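Local coordinates for cycloalternan-forming enzyme (Listeria monocytogenes serovar 1/2a, PDB 5F7U), which is a multidomain glycosyl hydrolase family 31 protein that combines a TIM-barrel domain with several beta-rich domains, including a family 6 carbohydrate binding module, at residues 121-127 with 198-203; 238-242 with 331-335. The protein carries 1 engineered substitution. One frame throughout, in Å; residues are numbered along the deposited sequence.

Contact 1: 121-127 with 198-203; sequences VQDVTSV and IQKSPY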
loop_
_atom_site.group_PDB
_atom_site.type_symbol
_atom_site.label_atom_id
_atom_site.label_comp_id
_atom_site.label_asym_id
_atom_site.label_seq_id
_atom_site.Cartn_x
_atom_site.Cartn_y
_atom_site.Cartn_z
ATOM N N VAL A 121 -31.387 9.657 -15.459
ATOM C CA VAL A 121 -32.090 8.566 -16.130
ATOM C C VAL A 121 -33.449 8.417 -15.446
ATOM O O VAL A 121 -33.525 8.385 -14.208
ATOM C CB VAL A 121 -31.285 7.240 -16.054
ATOM C CG1 VAL A 121 -32.115 6.074 -16.558
ATOM C CG2 VAL A 121 -29.997 7.348 -16.862
ATOM N N GLN A 122 -34.507 8.343 -16.254
ATOM C CA GLN A 122 -35.844 8.034 -15.753
ATOM C C GLN A 122 -36.110 6.531 -15.889
ATOM O O GLN A 122 -35.867 5.785 -14.937
ATOM C CB GLN A 122 -36.917 8.899 -16.439
ATOM C CG GLN A 122 -38.374 8.568 -16.073
ATOM C CD GLN A 122 -38.647 8.580 -14.579
ATOM O OE1 GLN A 122 -38.227 9.498 -13.865
ATOM N NE2 GLN A 122 -39.376 7.562 -14.091
ATOM N N ASP A 123 -36.573 6.097 -17.069
ATOM C CA ASP A 123 -36.931 4.701 -17.329
ATOM C C ASP A 123 -36.077 4.045 -18.405
ATOM O O ASP A 123 -35.548 4.722 -19.286
ATOM C CB ASP A 123 -38.397 4.612 -17.797
ATOM C CG ASP A 123 -39.385 5.099 -16.753
ATOM O OD1 ASP A 123 -39.060 5.139 -15.561
ATOM O OD2 ASP A 123 -40.518 5.448 -17.134
ATOM N N VAL A 124 -35.988 2.717 -18.342
ATOM C CA VAL A 124 -35.524 1.904 -19.484
ATOM C C VAL A 124 -36.721 1.715 -20.413
ATOM O O VAL A 124 -37.743 1.162 -19.994
ATOM C CB VAL A 124 -34.989 0.525 -19.028
ATOM C CG1 VAL A 124 -34.562 -0.328 -20.225
ATOM C CG2 VAL A 124 -33.826 0.703 -18.052
ATOM N N THR A 125 -36.606 2.185 -21.655
ATOM C CA THR A 125 -37.684 2.041 -22.624
ATOM C C THR A 125 -37.512 0.818 -23.516
ATOM O O THR A 125 -38.499 0.265 -24.001
ATOM C CB THR A 125 -37.871 3.306 -23.492
ATOM O OG1 THR A 125 -36.667 3.579 -24.206
ATOM C CG2 THR A 125 -38.196 4.491 -22.630
ATOM N N SER A 126 -36.268 0.403 -23.733
ATOM C CA SER A 126 -35.991 -0.828 -24.469
ATOM C C SER A 126 -34.592 -1.343 -24.178
ATOM O O SER A 126 -33.693 -0.588 -23.769
ATOM C CB SER A 126 -36.210 -0.655 -25.982
ATOM O OG SER A 126 -35.209 0.155 -26.582
ATOM N N VAL A 127 -34.436 -2.647 -24.395
ATOM C CA VAL A 127 -33.189 -3.366 -24.174
ATOM C C VAL A 127 -32.777 -3.947 -25.532
ATOM O O VAL A 127 -33.583 -4.596 -26.199
ATOM C CB VAL A 127 -33.392 -4.521 -23.147
ATOM C CG1 VAL A 127 -32.115 -5.330 -22.944
ATOM C CG2 VAL A 127 -33.893 -3.986 -21.816
ATOM N N ILE A 198 -32.219 -5.377 -13.145
ATOM C CA ILE A 198 -32.479 -3.977 -13.507
ATOM C C ILE A 198 -33.991 -3.753 -13.614
ATOM O O ILE A 198 -34.622 -4.263 -14.530
ATOM C CB ILE A 198 -31.773 -3.587 -14.828
ATOM C CG1 ILE A 198 -30.252 -3.774 -14.706
ATOM C CG2 ILE A 198 -32.090 -2.145 -15.237
ATOM C CD1 ILE A 198 -29.604 -4.040 -16.038
ATOM N N GLN A 199 -34.551 -3.011 -12.665
ATOM C CA GLN A 199 -35.946 -2.552 -12.799
ATOM C C GLN A 199 -35.991 -1.490 -13.891
ATOM O O GLN A 199 -35.032 -0.727 -14.046
ATOM C CB GLN A 199 -36.508 -2.023 -11.473
ATOM C CG GLN A 199 -36.727 -3.085 -10.384
ATOM C CD GLN A 199 -37.728 -4.208 -10.730
ATOM O OE1 GLN A 199 -38.692 -4.023 -11.493
ATOM N NE2 GLN A 199 -37.499 -5.388 -10.151
ATOM N N LYS A 200 -37.070 -1.470 -14.676
ATOM C CA LYS A 200 -37.150 -0.561 -15.811
ATOM C C LYS A 200 -37.837 0.769 -15.528
ATOM O O LYS A 200 -37.530 1.755 -16.174
ATOM C CB LYS A 200 -37.837 -1.232 -16.996
ATOM C CG LYS A 200 -37.024 -2.356 -17.611
ATOM C CD LYS A 200 -37.728 -2.834 -18.862
ATOM C CE LYS A 200 -36.933 -3.911 -19.562
ATOM N NZ LYS A 200 -37.676 -4.339 -20.786
ATOM N N SER A 201 -38.773 0.797 -14.585
ATOM C CA SER A 201 -39.574 1.991 -14.360
ATOM C C SER A 201 -39.871 2.195 -12.870
ATOM O O SER A 201 -40.805 1.589 -12.353
ATOM C CB SER A 201 -40.864 1.923 -15.190
ATOM O OG SER A 201 -41.633 3.107 -15.020
ATOM N N PRO A 202 -39.098 3.035 -12.173
ATOM C CA PRO A 202 -37.925 3.731 -12.720
ATOM C C PRO A 202 -36.704 2.813 -12.823
ATOM O O PRO A 202 -36.653 1.757 -12.152
ATOM C CB PRO A 202 -37.677 4.845 -11.698
ATOM C CG PRO A 202 -38.216 4.303 -10.427
ATOM C CD PRO A 202 -39.427 3.505 -10.812
ATOM N N TYR A 203 -35.756 3.190 -13.685
ATOM C CA TYR A 203 -34.503 2.462 -13.833
ATOM C C TYR A 203 -33.819 2.332 -12.469
ATOM O O TYR A 203 -33.672 3.316 -11.768
ATOM C CB TYR A 203 -33.562 3.152 -14.834
ATOM C CG TYR A 203 -32.124 2.746 -14.625
ATOM C CD1 TYR A 203 -31.668 1.487 -15.049
ATOM C CD2 TYR A 203 -31.232 3.589 -13.937
ATOM C CE1 TYR A 203 -30.348 1.095 -14.813
ATOM C CE2 TYR A 203 -29.903 3.200 -13.700
ATOM C CZ TYR A 203 -29.479 1.949 -14.135
ATOM O OH TYR A 203 -28.189 1.538 -13.894
HETATM O O HOH W 1 -34.103 5.971 -12.405
HETATM O O HOH W 2 -38.449 -2.060 -22.148
HETATM O O HOH W 3 -36.858 -4.343 -24.188
#

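Contact 2: 238-242 with 331-335; sequences YQNNF and NMLDY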
loop_
_atom_site.group_PDB
_atom_site.type_symbol
_atom_site.label_atom_id
_atom_site.label_comp_id
_atom_site.label_asym_id
_atom_site.label_seq_id
_atom_site.Cartn_x
_atom_site.Cartn_y
_atom_site.Cartn_z
ATOM N N TYR A 238 -20.788 14.036 -13.853
ATOM C CA TYR A 238 -21.643 12.861 -13.788
ATOM C C TYR A 238 -21.825 12.468 -12.341
ATOM O O TYR A 238 -20.969 12.752 -11.512
ATOM C CB TYR A 238 -20.957 11.667 -14.448
ATOM C CG TYR A 238 -20.963 11.659 -15.943
ATOM C CD1 TYR A 238 -22.129 11.324 -16.644
ATOM C CD2 TYR A 238 -19.792 11.935 -16.671
ATOM C CE1 TYR A 238 -22.140 11.279 -18.034
ATOM C CE2 TYR A 238 -19.799 11.901 -18.075
ATOM C CZ TYR A 238 -20.969 11.573 -18.745
ATOM O OH TYR A 238 -20.998 11.514 -20.129
ATOM N N GLN A 239 -22.921 11.782 -12.039
ATOM C CA GLN A 239 -23.041 11.150 -10.710
ATOM C C GLN A 239 -23.822 9.852 -10.782
ATOM O O GLN A 239 -24.642 9.654 -11.689
ATOM C CB GLN A 239 -23.703 12.105 -9.693
ATOM C CG GLN A 239 -25.183 12.376 -9.957
ATOM C CD GLN A 239 -25.780 13.237 -8.863
ATOM O OE1 GLN A 239 -26.100 12.750 -7.778
ATOM N NE2 GLN A 239 -25.905 14.527 -9.125
ATOM N N ASN A 240 -23.544 8.971 -9.823
ATOM C CA ASN A 240 -24.470 7.898 -9.486
ATOM C C ASN A 240 -24.527 7.747 -7.958
ATOM O O ASN A 240 -23.631 8.219 -7.236
ATOM C CB ASN A 240 -24.119 6.581 -10.189
ATOM C CG ASN A 240 -25.351 5.683 -10.392
ATOM O OD1 ASN A 240 -26.446 5.985 -9.898
ATOM N ND2 ASN A 240 -25.179 4.589 -11.116
ATOM N N ASN A 241 -25.609 7.139 -7.486
ATOM C CA ASN A 241 -25.921 7.054 -6.067
ATOM C C ASN A 241 -26.367 5.660 -5.747
ATOM O O ASN A 241 -27.143 5.069 -6.498
ATOM C CB ASN A 241 -27.050 8.041 -5.718
ATOM C CG ASN A 241 -26.643 9.488 -5.972
ATOM O OD1 ASN A 241 -26.136 10.163 -5.075
ATOM N ND2 ASN A 241 -26.830 9.954 -7.205
ATOM N N PHE A 242 -25.879 5.148 -4.618
ATOM C CA PHE A 242 -26.000 3.737 -4.253
ATOM C C PHE A 242 -26.474 3.586 -2.816
ATOM O O PHE A 242 -26.210 4.458 -1.984
ATOM C CB PHE A 242 -24.636 3.055 -4.449
ATOM C CG PHE A 242 -24.103 3.176 -5.862
ATOM C CD1 PHE A 242 -24.456 2.225 -6.837
ATOM C CD2 PHE A 242 -23.273 4.241 -6.236
ATOM C CE1 PHE A 242 -23.982 2.331 -8.145
ATOM C CE2 PHE A 242 -22.800 4.354 -7.552
ATOM C CZ PHE A 242 -23.155 3.394 -8.499
ATOM N N ASN A 331 -17.677 12.497 -23.981
ATOM C CA ASN A 331 -16.970 11.692 -22.963
ATOM C C ASN A 331 -17.968 10.885 -22.126
ATOM O O ASN A 331 -18.626 11.464 -21.253
ATOM C CB ASN A 331 -16.172 12.595 -21.994
ATOM C CG ASN A 331 -14.907 13.183 -22.603
ATOM O OD1 ASN A 331 -14.425 12.724 -23.643
ATOM N ND2 ASN A 331 -14.347 14.216 -21.936
ATOM N N MET A 332 -18.120 9.584 -22.408
ATOM C CA MET A 332 -19.022 8.739 -21.611
ATOM C C MET A 332 -18.550 8.571 -20.160
ATOM O O MET A 332 -17.353 8.569 -19.887
ATOM C CB MET A 332 -19.138 7.341 -22.235
ATOM C CG MET A 332 -19.915 7.312 -23.536
ATOM S SD MET A 332 -20.291 5.606 -24.001
ATOM C CE MET A 332 -18.672 5.062 -24.508
ATOM N N LEU A 333 -19.500 8.399 -19.241
ATOM C CA LEU A 333 -19.183 7.899 -17.909
ATOM C C LEU A 333 -18.884 6.410 -18.040
ATOM O O LEU A 333 -19.624 5.694 -18.691
ATOM C CB LEU A 333 -20.372 8.138 -16.959
ATOM C CG LEU A 333 -20.310 7.433 -15.590
ATOM C CD1 LEU A 333 -19.171 8.001 -14.729
ATOM C CD2 LEU A 333 -21.631 7.567 -14.852
ATOM N N ASP A 334 -17.806 5.958 -17.400
ATOM C CA ASP A 334 -17.308 4.590 -17.578
ATOM C C ASP A 334 -16.894 4.075 -16.199
ATOM O O ASP A 334 -15.942 4.589 -15.598
ATOM C CB ASP A 334 -16.122 4.651 -18.546
ATOM C CG ASP A 334 -15.524 3.288 -18.875
ATOM O OD1 ASP A 334 -16.028 2.235 -18.440
ATOM O OD2 ASP A 334 -14.510 3.290 -19.603
ATOM N N TYR A 335 -17.618 3.085 -15.672
ATOM C CA TYR A 335 -17.244 2.532 -14.354
ATOM C C TYR A 335 -17.486 1.035 -14.261
ATOM O O TYR A 335 -18.251 0.469 -15.045
ATOM C CB TYR A 335 -17.905 3.297 -13.186
ATOM C CG TYR A 335 -19.410 3.144 -13.054
ATOM C CD1 TYR A 335 -20.270 3.899 -13.847
ATOM C CD2 TYR A 335 -19.967 2.271 -12.101
ATOM C CE1 TYR A 335 -21.663 3.773 -13.747
ATOM C CE2 TYR A 335 -21.359 2.133 -11.983
ATOM C CZ TYR A 335 -22.190 2.894 -12.807
ATOM O OH TYR A 335 -23.560 2.805 -12.748
#

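Contact 1: 121-127 with 198-203
Two backbone hydrogen bonds join these segments: V124 N to K200 O at 2.8 Å (N-H...O angle 151°) and Y203 N to Q122 O at 2.9 Å (163°). They flank D123 and do not continue into sheet pairing, since the strand axes cross at 90°, 6.4 Å apart. Segment 198-203 bends at K200-Y203, with K200 CA 4.5 Å from Y203 CA. A cis peptide before P202 and phi/psi of -143/97 at S201 and -78/159 at P202 bring this bend close to a type VIb turn, joining strands 194-200 and 203-209 of the mutarotase-like region against strand 106-129. Beside it, Q122 NE2 bonds D123 OD1 at 2.9 Å, while S201 OG, 3.3 Å from D123 OD1, makes at best a weak bond. The K200 side chain runs fully extended along 121-127, its CE 3.8 Å from V127 CG2; its NZ forms a salt bridge with D182 and donates to water 2, 2.8 Å away. On the buried flank, V124 CG2 packs 3.8 Å from Y203 CD1, and V121 CG1 3.7 Å from Y203 CB. The chemistry implies a turn held by an external strand: K200 O and Y203 N, its end groups, are both satisfied by 121-127.

Contact 2: 238-242 with 331-335
Strand axes 238-242 and 333-335 cross at -42° with a closest approach of 9.0 Å, and the nearest CA atoms, those of Y238 and L333, are 6.9 Å apart. That spacing is too wide for backbone pairing. Strand 235-243 instead pairs with 214-229 and 318-327, and strand 333-338 with 158-164 and 297-301, so the contact is face-to-face packing between beta layers, probably within the mutarotase-like part of this family 31 protein. Side chains fill the gap. The Y238 ring lies flat under L333: CB of L333 is 3.5 Å from the ring centroid and 7° off its normal, a CH-pi contact, while L333 also touches L225, F321 and L323. At the rim of the same ring, Y238 OH donates to N331 O at 2.6 Å, just ahead of strand 333-338. Further along, N240 ND2 donates to Y335 OH at 2.9 Å (133°) and also to E218. The F242 ring presents its edge, with CZ 4.1 Å from Y335 CE2; F242 stacks on Y319, and Y335 meets F321 edge-to-face. Tyrosines from both strands thus serve the interface twice over, their rings packing in the apolar interior while their hydroxyls bond to the N331 carbonyl and the N240 amide.

How the contacts relate
Both contacts reach the same extensive antiparallel sheet, with centres 16 Å apart and nearest atoms about 5 Å apart, so they are neighbours that do not touch. Contact 1 is partly buried, 40 Å from the centre of the chain; contact 2 is buried and lies 26 Å from it. Their chemistry follows: backbone hydrogen bonds, a lysine and ordered waters hold the outer crossing, whereas aromatic packing and side-chain hydrogen bonds hold the inner one. Strand 214-229 connects them, touching V121 and Y203 in contact 1 and Y238, N240 and L333 in contact 2. E218 on that strand accepts from both Y203 OH and N240 ND2, giving the contacts a shared polar partner.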